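Local coordinates for protein SSD1 (Saccharomyces cerevisiae S288C, PDB 7AM1), which binds regulatory elements in the untranslated regions of mRNAs and represses their translation, as a non-enzymatic member of the RNase II family, at residues Y278-F283 / D307-D312; L282-I287 / I300-L305; L220-L225 / L319-F324. All blocks are in the same frame, centred on the assembly; numbering follows the deposited sequence.

Interaction 1 of 3, residues Y278-F283 / D307-D312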
ATOM      1  N   TYR A 278     -25.063  20.380   5.909  1.00 79.03           N
ATOM      2  CA  TYR A 278     -24.338  19.462   5.040  1.00 76.28           C
ATOM      3  C   TYR A 278     -22.942  19.137   5.555  1.00 70.88           C
ATOM      4  O   TYR A 278     -22.200  18.415   4.885  1.00 68.84           O
ATOM      5  CB  TYR A 278     -24.232  20.050   3.628  1.00 79.71           C
ATOM      6  CG  TYR A 278     -25.556  20.160   2.909  1.00 85.76           C
ATOM      7  CD1 TYR A 278     -26.383  21.255   3.110  1.00 89.36           C
ATOM      8  CD2 TYR A 278     -25.977  19.173   2.027  1.00 88.37           C
ATOM      9  CE1 TYR A 278     -27.594  21.366   2.457  1.00 93.19           C
ATOM     10  CE2 TYR A 278     -27.189  19.275   1.368  1.00 92.15           C
ATOM     11  CZ  TYR A 278     -27.993  20.375   1.589  1.00 95.06           C
ATOM     12  OH  TYR A 278     -29.200  20.488   0.939  1.00 98.98           O
ATOM     13  N   SER A 279     -22.571  19.652   6.728  1.00 68.65           N
ATOM     14  CA  SER A 279     -21.212  19.495   7.228  1.00 65.80           C
ATOM     15  C   SER A 279     -20.816  18.035   7.402  1.00 65.28           C
ATOM     16  O   SER A 279     -19.618  17.728   7.389  1.00 63.37           O
ATOM     17  CB  SER A 279     -21.060  20.238   8.560  1.00 64.43           C
ATOM     18  OG  SER A 279     -21.887  19.669   9.560  1.00 64.08           O
ATOM     19  N   GLU A 280     -21.781  17.130   7.577  1.00 66.81           N
ATOM     20  CA  GLU A 280     -21.488  15.719   7.793  1.00 65.79           C
ATOM     21  C   GLU A 280     -21.808  14.877   6.561  1.00 61.67           C
ATOM     22  O   GLU A 280     -21.990  13.659   6.671  1.00 60.75           O
ATOM     23  CB  GLU A 280     -22.265  15.201   9.006  1.00 70.15           C
ATOM     24  CG  GLU A 280     -21.884  15.889  10.320  1.00 73.48           C
ATOM     25  CD  GLU A 280     -20.771  15.192  11.082  1.00 75.36           C
ATOM     26  OE1 GLU A 280     -20.949  14.026  11.491  1.00 76.54           O
ATOM     27  OE2 GLU A 280     -19.714  15.827  11.280  1.00 75.64           O
ATOM     28  N   LYS A 281     -21.889  15.506   5.391  1.00 58.42           N
ATOM     29  CA  LYS A 281     -22.163  14.811   4.143  1.00 56.54           C
ATOM     30  C   LYS A 281     -20.879  14.680   3.333  1.00 53.26           C
ATOM     31  O   LYS A 281     -20.023  15.572   3.355  1.00 51.17           O
ATOM     32  CB  LYS A 281     -23.219  15.549   3.318  1.00 59.00           C
ATOM     33  CG  LYS A 281     -24.605  15.584   3.955  1.00 62.17           C
ATOM     34  CD  LYS A 281     -25.259  14.212   4.000  1.00 63.29           C
ATOM     35  CE  LYS A 281     -26.671  14.295   4.569  1.00 65.12           C
ATOM     36  NZ  LYS A 281     -27.492  13.102   4.226  1.00 65.89           N
ATOM     37  N   LEU A 282     -20.744  13.566   2.626  1.00 54.23           N
ATOM     38  CA  LEU A 282     -19.604  13.337   1.751  1.00 54.21           C
ATOM     39  C   LEU A 282     -20.011  13.630   0.315  1.00 52.27           C
ATOM     40  O   LEU A 282     -21.056  13.159  -0.149  1.00 54.32           O
ATOM     41  CB  LEU A 282     -19.094  11.903   1.878  1.00 57.07           C
ATOM     42  CG  LEU A 282     -18.116  11.644   3.026  1.00 59.78           C
ATOM     43  CD1 LEU A 282     -17.692  10.184   3.040  1.00 60.57           C
ATOM     44  CD2 LEU A 282     -16.890  12.547   2.935  1.00 59.94           C
ATOM     45  N   PHE A 283     -19.200  14.426  -0.373  1.00 48.03           N
ATOM     46  CA  PHE A 283     -19.390  14.703  -1.786  1.00 46.77           C
ATOM     47  C   PHE A 283     -18.174  14.219  -2.565  1.00 44.16           C
ATOM     48  O   PHE A 283     -17.094  14.003  -2.008  1.00 41.51           O
ATOM     49  CB  PHE A 283     -19.603  16.198  -2.034  1.00 48.78           C
ATOM     50  CG  PHE A 283     -20.834  16.754  -1.372  1.00 51.36           C
ATOM     51  CD1 PHE A 283     -20.776  17.218  -0.070  1.00 51.06           C
ATOM     52  CD2 PHE A 283     -22.043  16.814  -2.043  1.00 54.40           C
ATOM     53  CE1 PHE A 283     -21.899  17.736   0.552  1.00 52.62           C
ATOM     54  CE2 PHE A 283     -23.170  17.335  -1.425  1.00 56.11           C
ATOM     55  CZ  PHE A 283     -23.095  17.791  -0.126  1.00 55.05           C
ATOM     56  N   ASP A 307     -24.200  10.159   4.289  1.00 57.25           N
ATOM     57  CA  ASP A 307     -23.678  10.462   5.615  1.00 58.08           C
ATOM     58  C   ASP A 307     -22.245   9.967   5.764  1.00 55.90           C
ATOM     59  O   ASP A 307     -21.896   8.859   5.345  1.00 54.51           O
ATOM     60  CB  ASP A 307     -24.575   9.843   6.689  1.00 61.37           C
ATOM     61  CG  ASP A 307     -25.937  10.515   6.773  1.00 65.41           C
ATOM     62  OD1 ASP A 307     -26.055  11.687   6.352  1.00 66.24           O
ATOM     63  OD2 ASP A 307     -26.891   9.874   7.260  1.00 67.74           O
ATOM     64  N   ILE A 308     -21.416  10.806   6.388  1.00 56.99           N
ATOM     65  CA  ILE A 308     -19.976  10.585   6.430  1.00 57.09           C
ATOM     66  C   ILE A 308     -19.615   9.300   7.164  1.00 55.88           C
ATOM     67  O   ILE A 308     -18.597   8.668   6.852  1.00 55.11           O
ATOM     68  CB  ILE A 308     -19.298  11.815   7.067  1.00 59.49           C
ATOM     69  CG1 ILE A 308     -17.782  11.726   6.934  1.00 59.68           C
ATOM     70  CG2 ILE A 308     -19.685  11.931   8.533  1.00 60.99           C
ATOM     71  CD1 ILE A 308     -17.080  13.004   7.317  1.00 60.47           C
ATOM     72  N   HIS A 309     -20.415   8.896   8.151  1.00 54.80           N
ATOM     73  CA  HIS A 309     -20.100   7.713   8.942  1.00 54.36           C
ATOM     74  C   HIS A 309     -21.026   6.539   8.650  1.00 54.10           C
ATOM     75  O   HIS A 309     -21.000   5.547   9.388  1.00 55.02           O
ATOM     76  CB  HIS A 309     -20.155   8.048  10.435  1.00 56.56           C
ATOM     77  CG  HIS A 309     -19.175   9.096  10.855  1.00 57.46           C
ATOM     78  ND1 HIS A 309     -17.829   9.015  10.570  1.00 56.55           N
ATOM     79  CD2 HIS A 309     -19.344  10.253  11.540  1.00 58.64           C
ATOM     80  CE1 HIS A 309     -17.211  10.074  11.060  1.00 56.51           C
ATOM     81  NE2 HIS A 309     -18.109  10.843  11.651  1.00 57.75           N
ATOM     82  N   ASP A 310     -21.824   6.609   7.593  1.00 52.80           N
ATOM     83  CA  ASP A 310     -22.584   5.438   7.174  1.00 54.56           C
ATOM     84  C   ASP A 310     -21.624   4.391   6.617  1.00 53.59           C
ATOM     85  O   ASP A 310     -20.798   4.715   5.755  1.00 50.44           O
ATOM     86  CB  ASP A 310     -23.626   5.804   6.124  1.00 56.91           C
ATOM     87  CG  ASP A 310     -24.275   4.579   5.505  1.00 60.21           C
ATOM     88  OD1 ASP A 310     -25.178   4.002   6.147  1.00 62.72           O
ATOM     89  OD2 ASP A 310     -23.877   4.184   4.387  1.00 60.60           O
ATOM     90  N   PRO A 311     -21.691   3.138   7.080  1.00 56.93           N
ATOM     91  CA  PRO A 311     -20.687   2.156   6.629  1.00 56.76           C
ATOM     92  C   PRO A 311     -20.634   1.991   5.117  1.00 55.35           C
ATOM     93  O   PRO A 311     -19.540   1.977   4.539  1.00 54.31           O
ATOM     94  CB  PRO A 311     -21.118   0.861   7.340  1.00 59.13           C
ATOM     95  CG  PRO A 311     -22.541   1.089   7.758  1.00 61.34           C
ATOM     96  CD  PRO A 311     -22.662   2.553   8.021  1.00 60.52           C
ATOM     97  N   ASP A 312     -21.787   1.880   4.453  1.00 56.76           N
ATOM     98  CA  ASP A 312     -21.783   1.735   3.001  1.00 56.39           C
ATOM     99  C   ASP A 312     -21.194   2.966   2.325  1.00 52.87           C
ATOM    100  O   ASP A 312     -20.418   2.850   1.368  1.00 51.96           O
ATOM    101  CB  ASP A 312     -23.197   1.467   2.492  1.00 60.30           C
ATOM    102  CG  ASP A 312     -23.647   0.040   2.741  1.00 63.41           C
ATOM    103  OD1 ASP A 312     -22.842  -0.758   3.271  1.00 63.69           O
ATOM    104  OD2 ASP A 312     -24.806  -0.285   2.406  1.00 65.67           O
TER

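Interaction 2 of 3, residues L282-I287 / I300-L305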
ATOM      1  N   LEU A 282     -20.744  13.566   2.626  1.00 54.23           N
ATOM      2  CA  LEU A 282     -19.604  13.337   1.751  1.00 54.21           C
ATOM      3  C   LEU A 282     -20.011  13.630   0.315  1.00 52.27           C
ATOM      4  O   LEU A 282     -21.056  13.159  -0.149  1.00 54.32           O
ATOM      5  CB  LEU A 282     -19.094  11.903   1.878  1.00 57.07           C
ATOM      6  CG  LEU A 282     -18.116  11.644   3.026  1.00 59.78           C
ATOM      7  CD1 LEU A 282     -17.692  10.184   3.040  1.00 60.57           C
ATOM      8  CD2 LEU A 282     -16.890  12.547   2.935  1.00 59.94           C
ATOM      9  N   PHE A 283     -19.200  14.426  -0.373  1.00 48.03           N
ATOM     10  CA  PHE A 283     -19.390  14.703  -1.786  1.00 46.77           C
ATOM     11  C   PHE A 283     -18.174  14.219  -2.565  1.00 44.16           C
ATOM     12  O   PHE A 283     -17.094  14.003  -2.008  1.00 41.51           O
ATOM     13  CB  PHE A 283     -19.603  16.198  -2.034  1.00 48.78           C
ATOM     14  CG  PHE A 283     -20.834  16.754  -1.372  1.00 51.36           C
ATOM     15  CD1 PHE A 283     -20.776  17.218  -0.070  1.00 51.06           C
ATOM     16  CD2 PHE A 283     -22.043  16.814  -2.043  1.00 54.40           C
ATOM     17  CE1 PHE A 283     -21.899  17.736   0.552  1.00 52.62           C
ATOM     18  CE2 PHE A 283     -23.170  17.335  -1.425  1.00 56.11           C
ATOM     19  CZ  PHE A 283     -23.095  17.791  -0.126  1.00 55.05           C
ATOM     20  N   VAL A 284     -18.359  14.051  -3.868  1.00 45.34           N
ATOM     21  CA  VAL A 284     -17.262  13.798  -4.794  1.00 45.57           C
ATOM     22  C   VAL A 284     -17.126  15.021  -5.690  1.00 45.26           C
ATOM     23  O   VAL A 284     -18.129  15.539  -6.197  1.00 46.18           O
ATOM     24  CB  VAL A 284     -17.497  12.523  -5.620  1.00 48.14           C
ATOM     25  CG1 VAL A 284     -16.340  12.294  -6.576  1.00 48.08           C
ATOM     26  CG2 VAL A 284     -17.664  11.318  -4.701  1.00 49.27           C
ATOM     27  N   ALA A 285     -15.893  15.493  -5.869  1.00 44.95           N
ATOM     28  CA  ALA A 285     -15.613  16.672  -6.674  1.00 46.77           C
ATOM     29  C   ALA A 285     -14.509  16.367  -7.680  1.00 47.02           C
ATOM     30  O   ALA A 285     -13.775  15.383  -7.555  1.00 45.65           O
ATOM     31  CB  ALA A 285     -15.210  17.862  -5.792  1.00 48.12           C
ATOM     32  N   SER A 286     -14.403  17.233  -8.686  1.00 46.45           N
ATOM     33  CA  SER A 286     -13.319  17.182  -9.657  1.00 46.63           C
ATOM     34  C   SER A 286     -12.750  18.581  -9.838  1.00 44.56           C
ATOM     35  O   SER A 286     -13.442  19.579  -9.630  1.00 42.46           O
ATOM     36  CB  SER A 286     -13.791  16.640 -11.020  1.00 51.41           C
ATOM     37  OG  SER A 286     -14.128  15.265 -10.934  1.00 54.62           O
ATOM     38  N   ILE A 287     -11.476  18.646 -10.210  1.00 46.37           N
ATOM     39  CA  ILE A 287     -10.811  19.920 -10.454  1.00 47.67           C
ATOM     40  C   ILE A 287     -10.935  20.249 -11.936  1.00 48.41           C
ATOM     41  O   ILE A 287     -10.538  19.455 -12.797  1.00 49.39           O
ATOM     42  CB  ILE A 287      -9.339  19.866 -10.011  1.00 48.21           C
ATOM     43  CG1 ILE A 287      -9.254  19.796  -8.483  1.00 47.09           C
ATOM     44  CG2 ILE A 287      -8.577  21.068 -10.545  1.00 49.55           C
ATOM     45  CD1 ILE A 287      -7.860  19.569  -7.950  1.00 46.51           C
ATOM     46  N   ILE A 300     -15.835  21.113  -9.763  1.00 52.28           N
ATOM     47  CA  ILE A 300     -17.269  20.888  -9.861  1.00 55.27           C
ATOM     48  C   ILE A 300     -17.643  19.786  -8.878  1.00 54.66           C
ATOM     49  O   ILE A 300     -16.814  18.961  -8.488  1.00 49.02           O
ATOM     50  CB  ILE A 300     -17.692  20.489 -11.292  1.00 58.54           C
ATOM     51  CG1 ILE A 300     -17.007  19.182 -11.699  1.00 57.89           C
ATOM     52  CG2 ILE A 300     -17.319  21.586 -12.277  1.00 61.00           C
ATOM     53  CD1 ILE A 300     -17.397  18.650 -13.077  1.00 59.48           C
ATOM     54  N   LEU A 301     -18.919  19.761  -8.499  1.00 63.32           N
ATOM     55  CA  LEU A 301     -19.453  18.661  -7.707  1.00 65.65           C
ATOM     56  C   LEU A 301     -19.919  17.559  -8.645  1.00 66.53           C
ATOM     57  O   LEU A 301     -20.656  17.820  -9.602  1.00 71.69           O
ATOM     58  CB  LEU A 301     -20.611  19.109  -6.821  1.00 67.59           C
ATOM     59  CG  LEU A 301     -20.268  20.002  -5.635  1.00 66.63           C
ATOM     60  CD1 LEU A 301     -21.522  20.287  -4.823  1.00 67.88           C
ATOM     61  CD2 LEU A 301     -19.214  19.340  -4.767  1.00 64.27           C
ATOM     62  N   VAL A 302     -19.488  16.335  -8.365  1.00 59.32           N
ATOM     63  CA  VAL A 302     -19.871  15.178  -9.155  1.00 57.88           C
ATOM     64  C   VAL A 302     -21.003  14.400  -8.501  1.00 59.42           C
ATOM     65  O   VAL A 302     -21.945  13.989  -9.179  1.00 62.35           O
ATOM     66  CB  VAL A 302     -18.642  14.273  -9.390  1.00 54.27           C
ATOM     67  CG1 VAL A 302     -19.066  12.958 -10.022  1.00 53.88           C
ATOM     68  CG2 VAL A 302     -17.610  14.992 -10.246  1.00 53.86           C
ATOM     69  N   SER A 303     -20.938  14.205  -7.185  1.00 56.73           N
ATOM     70  CA  SER A 303     -21.930  13.389  -6.507  1.00 56.07           C
ATOM     71  C   SER A 303     -22.036  13.793  -5.045  1.00 55.71           C
ATOM     72  O   SER A 303     -21.122  14.391  -4.470  1.00 53.06           O
ATOM     73  CB  SER A 303     -21.577  11.896  -6.608  1.00 54.81           C
ATOM     74  OG  SER A 303     -21.363  11.507  -7.954  1.00 55.73           O
ATOM     75  N   GLU A 304     -23.185  13.464  -4.461  1.00 59.95           N
ATOM     76  CA  GLU A 304     -23.386  13.462  -3.018  1.00 61.23           C
ATOM     77  C   GLU A 304     -23.481  12.007  -2.577  1.00 59.88           C
ATOM     78  O   GLU A 304     -24.386  11.283  -3.009  1.00 60.19           O
ATOM     79  CB  GLU A 304     -24.648  14.226  -2.629  1.00 65.48           C
ATOM     80  CG  GLU A 304     -24.878  14.318  -1.127  1.00 67.41           C
ATOM     81  CD  GLU A 304     -26.121  15.113  -0.782  1.00 70.69           C
ATOM     82  OE1 GLU A 304     -26.678  15.761  -1.696  1.00 72.19           O
ATOM     83  OE2 GLU A 304     -26.533  15.102   0.399  1.00 71.72           O
ATOM     84  N   LEU A 305     -22.547  11.576  -1.733  1.00 57.60           N
ATOM     85  CA  LEU A 305     -22.457  10.165  -1.381  1.00 59.32           C
ATOM     86  C   LEU A 305     -23.390   9.788  -0.235  1.00 62.81           C
ATOM     87  O   LEU A 305     -23.966   8.695  -0.245  1.00 65.93           O
ATOM     88  CB  LEU A 305     -21.016   9.808  -1.021  1.00 57.67           C
ATOM     89  CG  LEU A 305     -19.988   9.927  -2.148  1.00 57.03           C
ATOM     90  CD1 LEU A 305     -18.637   9.403  -1.668  1.00 55.91           C
ATOM     91  CD2 LEU A 305     -20.439   9.201  -3.410  1.00 57.79           C
TER

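Interaction 3 of 3, residues L220-L225 / L319-F324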
ATOM      1  N   LEU A 220     -11.199  11.978  -9.447  1.00 49.09           N
ATOM      2  CA  LEU A 220     -12.262  12.293  -8.506  1.00 48.14           C
ATOM      3  C   LEU A 220     -11.688  12.404  -7.101  1.00 45.18           C
ATOM      4  O   LEU A 220     -10.672  11.780  -6.775  1.00 44.35           O
ATOM      5  CB  LEU A 220     -13.363  11.225  -8.518  1.00 49.62           C
ATOM      6  CG  LEU A 220     -13.995  10.929  -9.878  1.00 51.33           C
ATOM      7  CD1 LEU A 220     -14.899   9.705  -9.799  1.00 52.33           C
ATOM      8  CD2 LEU A 220     -14.762  12.143 -10.375  1.00 51.19           C
ATOM      9  N   PHE A 221     -12.353  13.210  -6.273  1.00 43.15           N
ATOM     10  CA  PHE A 221     -11.926  13.464  -4.905  1.00 41.45           C
ATOM     11  C   PHE A 221     -13.138  13.445  -3.990  1.00 41.47           C
ATOM     12  O   PHE A 221     -14.111  14.163  -4.233  1.00 42.10           O
ATOM     13  CB  PHE A 221     -11.224  14.820  -4.780  1.00 42.14           C
ATOM     14  CG  PHE A 221     -10.101  15.007  -5.751  1.00 42.90           C
ATOM     15  CD1 PHE A 221      -8.890  14.375  -5.558  1.00 41.29           C
ATOM     16  CD2 PHE A 221     -10.261  15.824  -6.858  1.00 45.65           C
ATOM     17  CE1 PHE A 221      -7.853  14.550  -6.454  1.00 42.12           C
ATOM     18  CE2 PHE A 221      -9.229  15.998  -7.757  1.00 47.10           C
ATOM     19  CZ  PHE A 221      -8.023  15.356  -7.555  1.00 44.82           C
ATOM     20  N   SER A 222     -13.075  12.636  -2.943  1.00 42.31           N
ATOM     21  CA  SER A 222     -14.105  12.633  -1.917  1.00 43.87           C
ATOM     22  C   SER A 222     -13.738  13.637  -0.831  1.00 41.67           C
ATOM     23  O   SER A 222     -12.559  13.911  -0.588  1.00 40.65           O
ATOM     24  CB  SER A 222     -14.258  11.242  -1.313  1.00 48.75           C
ATOM     25  OG  SER A 222     -13.061  10.860  -0.661  1.00 51.32           O
ATOM     26  N   GLY A 223     -14.757  14.194  -0.187  1.00 39.47           N
ATOM     27  CA  GLY A 223     -14.520  15.186   0.840  1.00 39.43           C
ATOM     28  C   GLY A 223     -15.809  15.856   1.274  1.00 40.41           C
ATOM     29  O   GLY A 223     -16.912  15.404   0.954  1.00 41.21           O
ATOM     30  N   THR A 224     -15.641  16.952   2.001  1.00 42.00           N
ATOM     31  CA  THR A 224     -16.754  17.670   2.597  1.00 45.02           C
ATOM     32  C   THR A 224     -16.837  19.066   2.000  1.00 46.07           C
ATOM     33  O   THR A 224     -15.867  19.583   1.441  1.00 45.06           O
ATOM     34  CB  THR A 224     -16.593  17.762   4.113  1.00 46.71           C
ATOM     35  OG1 THR A 224     -15.324  18.350   4.411  1.00 47.47           O
ATOM     36  CG2 THR A 224     -16.656  16.375   4.730  1.00 46.09           C
ATOM     37  N   LEU A 225     -18.010  19.678   2.139  1.00 48.28           N
ATOM     38  CA  LEU A 225     -18.314  20.949   1.495  1.00 51.08           C
ATOM     39  C   LEU A 225     -18.782  21.942   2.546  1.00 53.88           C
ATOM     40  O   LEU A 225     -19.608  21.603   3.400  1.00 54.86           O
ATOM     41  CB  LEU A 225     -19.379  20.762   0.411  1.00 52.36           C
ATOM     42  CG  LEU A 225     -19.548  21.899  -0.595  1.00 54.25           C
ATOM     43  CD1 LEU A 225     -18.300  22.061  -1.448  1.00 52.60           C
ATOM     44  CD2 LEU A 225     -20.763  21.649  -1.477  1.00 56.98           C
ATOM     45  N   LEU A 319     -13.919   4.052  -2.671  1.00 39.34           N
ATOM     46  CA  LEU A 319     -13.848   3.653  -4.072  1.00 40.90           C
ATOM     47  C   LEU A 319     -13.821   4.870  -4.991  1.00 39.94           C
ATOM     48  O   LEU A 319     -12.991   4.949  -5.906  1.00 39.45           O
ATOM     49  CB  LEU A 319     -15.021   2.734  -4.417  1.00 42.81           C
ATOM     50  CG  LEU A 319     -14.936   1.301  -3.883  1.00 43.24           C
ATOM     51  CD1 LEU A 319     -16.265   0.588  -4.060  1.00 44.01           C
ATOM     52  CD2 LEU A 319     -13.825   0.524  -4.576  1.00 43.49           C
ATOM     53  N   ARG A 320     -14.732   5.826  -4.768  1.00 39.23           N
ATOM     54  CA  ARG A 320     -14.800   7.006  -5.627  1.00 41.01           C
ATOM     55  C   ARG A 320     -13.541   7.853  -5.507  1.00 39.56           C
ATOM     56  O   ARG A 320     -13.045   8.388  -6.506  1.00 37.91           O
ATOM     57  CB  ARG A 320     -16.002   7.878  -5.275  1.00 45.00           C
ATOM     58  CG  ARG A 320     -17.372   7.246  -5.295  1.00 51.42           C
ATOM     59  CD  ARG A 320     -17.875   6.984  -6.688  1.00 58.36           C
ATOM     60  NE  ARG A 320     -19.090   6.179  -6.641  1.00 64.42           N
ATOM     61  CZ  ARG A 320     -20.307   6.686  -6.454  1.00 68.95           C
ATOM     62  NH1 ARG A 320     -20.470   7.996  -6.314  1.00 70.04           N
ATOM     63  NH2 ARG A 320     -21.366   5.892  -6.418  1.00 71.37           N
ATOM     64  N   ASP A 321     -13.042   8.035  -4.280  1.00 41.66           N
ATOM     65  CA  ASP A 321     -11.834   8.826  -4.089  1.00 43.53           C
ATOM     66  C   ASP A 321     -10.671   8.223  -4.847  1.00 42.86           C
ATOM     67  O   ASP A 321      -9.745   8.939  -5.245  1.00 43.74           O
ATOM     68  CB  ASP A 321     -11.488   8.926  -2.607  1.00 46.72           C
ATOM     69  CG  ASP A 321     -10.422   9.968  -2.330  1.00 50.76           C
ATOM     70  OD1 ASP A 321     -10.530  11.099  -2.862  1.00 50.83           O
ATOM     71  OD2 ASP A 321      -9.486   9.665  -1.560  1.00 53.36           O
ATOM     72  N   ASN A 322     -10.688   6.907  -5.034  1.00 41.08           N
ATOM     73  CA  ASN A 322      -9.684   6.220  -5.827  1.00 38.79           C
ATOM     74  C   ASN A 322     -10.166   5.906  -7.241  1.00 40.51           C
ATOM     75  O   ASN A 322      -9.634   4.994  -7.881  1.00 38.59           O
ATOM     76  CB  ASN A 322      -9.237   4.965  -5.085  1.00 38.39           C
ATOM     77  CG  ASN A 322      -8.433   5.302  -3.844  1.00 38.08           C
ATOM     78  OD1 ASN A 322      -7.279   5.718  -3.940  1.00 38.66           O
ATOM     79  ND2 ASN A 322      -9.045   5.152  -2.678  1.00 38.33           N
ATOM     80  N   ASN A 323     -11.177   6.630  -7.732  1.00 44.33           N
ATOM     81  CA  ASN A 323     -11.508   6.680  -9.159  1.00 48.18           C
ATOM     82  C   ASN A 323     -12.156   5.400  -9.670  1.00 48.75           C
ATOM     83  O   ASN A 323     -12.084   5.096 -10.864  1.00 48.41           O
ATOM     84  CB  ASN A 323     -10.267   7.012  -9.989  1.00 50.73           C
ATOM     85  CG  ASN A 323      -9.628   8.314  -9.569  1.00 52.36           C
ATOM     86  OD1 ASN A 323     -10.186   9.381  -9.808  1.00 51.70           O
ATOM     87  ND2 ASN A 323      -8.496   8.234  -8.876  1.00 53.57           N
ATOM     88  N   PHE A 324     -12.809   4.652  -8.789  1.00 49.49           N
ATOM     89  CA  PHE A 324     -13.560   3.461  -9.176  1.00 51.00           C
ATOM     90  C   PHE A 324     -15.046   3.804  -9.111  1.00 54.36           C
ATOM     91  O   PHE A 324     -15.630   3.876  -8.027  1.00 56.62           O
ATOM     92  CB  PHE A 324     -13.207   2.278  -8.275  1.00 49.06           C
ATOM     93  CG  PHE A 324     -11.776   1.834  -8.399  1.00 47.75           C
ATOM     94  CD1 PHE A 324     -11.374   1.035  -9.456  1.00 48.37           C
ATOM     95  CD2 PHE A 324     -10.833   2.218  -7.463  1.00 45.61           C
ATOM     96  CE1 PHE A 324     -10.056   0.628  -9.579  1.00 46.48           C
ATOM     97  CE2 PHE A 324      -9.515   1.818  -7.581  1.00 44.15           C
ATOM     98  CZ  PHE A 324      -9.126   1.022  -8.645  1.00 44.71           C
TER
HETATM   99  O   HOH W   1      -9.959  13.491  -1.540  1.00 41.52           O

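Interaction 1 of 3, residues Y278-F283 / D307-D312
Lys281 NZ meets Asp307 OD1 at 2.9 Å in a salt bridge, coming from above the carboxylate plane, about 37° out of it. Both side chains start out away from the facing segment, yet they end side by side and pointing the same way. A bend in the lysine chain at chi2 (-68°) turns CD toward the aspartate, and CE follows to 3.2 Å from Asp307 OD1. A long, flexible lysine suits a pair that diverges in this way. Next to it the backbone adds a bond from Ile308 N to Glu280 O, 2.9 Å long. This is the open end of the hairpin of strands 281-289 and 298-307 in cold-shock domain 2, an OB-fold domain: a type I turn brings the chain into Lys281, and another carries it from Asp307 to Asp310, the N-cap of helix 311-321. Ile308 divides its branches between two partners. CG1, anti to the backbone N (chi1 -171°), packs at 3.9 Å on Leu282 CG, the two side chains crossing at about a right angle. CG2 lies 3.4 Å from Glu280 O and 3.8 Å from Glu280 OE1. Lys807 forms a salt bridge with Glu280 OE1 and a hydrogen bond with His309 NE2.

Interaction 2 of 3, residues L282-I287 / I300-L305
Val284 and Leu305 form the buried, tightly packed side of this contact: Val284 CG2 lies 3.7 Å from both Leu305 CD1 and Leu305 CD2. With CG1 anti to the backbone N (chi1 180°), the valine places CG2 beside that N, facing the leucine, while CG1 meets Val302 CB at 4.1 Å. Beta-branched valine suits the spot because it offers a methyl to each neighbour. Thr313, Ser317 and Arg320 of helix 311-321 pack on Leu305, and Leu220 packs on Val284.

The two strands form an antiparallel hairpin in the five-stranded sheet of the OB-fold cold-shock domain 2, and a classic beta bulge interrupts their pairing. Val302 and Ser303 both face Val284, whose O takes hydrogen bonds from Val302 N at 2.7 Å and from Ser303 N at a longer 3.3 Å, both donors on the same face of its carbonyl plane. Past the bulge, Ala285 pairs with Leu301, and its CB lies only 3.3 Å from Ile300 O, a place where a short side chain fits.

The solvent side belongs to strand 298-307, outermost in the sheet, where Val302 and Glu304 are exposed. Glu304 still runs close alongside the buried Phe283 ring: its CB and CG lie beside CE2, with CG 3.5 Å from Phe283 CE2, and the carboxylate continues alongside, its plane 38° from that of the ring. At the Ser286–Ile300 pair the side chains meet more sparsely, Ser286 CB 4.2 Å from Ile300 CG1, though Ser286 OG also touches Val302 CG2. Serine suits this place because its short side chain can bond through OG to Gln219 O, in the backbone leading to strand 221-226.

Interaction 3 of 3, residues L220-L225 / L319-F324
Leu220 and Ser222, in the segment that leads into and begins strand 221-226, meet Asn323 and Asp321 where helix 311-321 ends in a Schellman motif. Asn323 is its C-prime residue, and asparagine tolerates the positive phi (73°) needed there.

Two hydrogen bonds run from backbone N-H groups of 220-225 to side chains of the helix end. Leu220 N gives to Asn323 OD1 at 2.8 Å, nearly along the C=O axis. Ser222 N gives to Asp321 OD1 at 3.0 Å, approaching from 37° above the carboxylate plane; chi1 of -168° sets CG of the aspartate anti to its backbone N, and from there OD1 meets Ser222 N. An alanine in place of Asp321 would probably leave Ser222 N without this acceptor, and a water that joins Asp321 OD1 to Ser222 O with one support fewer.

The remaining direct contacts are van der Waals touches. Leu220 CB rests 3.5 Å from Arg320 O, and its side chain also packs on Val284, Ser286 and Val302 of the sheet. Ser222 OG lies 3.2 Å from Asp321 CB, a closeness that suits a small residue, and makes weak hydrogen bonds to Thr253 and Ser317.

The water itself donates to Asp321 OD1 at 2.8 Å and also to Ser222 O at 2.8 Å.

All three contacts lie on one side of the chain's centre, around one five-stranded antiparallel sheet. Interactions 2 and 3 are closest, with centres about 7 Å apart; each is about 12 Å from interaction 1. Strand 281-289 serves interactions 1 and 2, which share Leu282 and Phe283, and it lies between strand 221-226 of interaction 3 and strand 298-307. Helix 311-321 begins in interaction 1 and ends in interaction 3. Along the chain, 220-225 comes first and 319-324 last, so the helix spans from the open end of the hairpin to the central strand 221-226, packing against the sheet of the cold-shock domain 2 region.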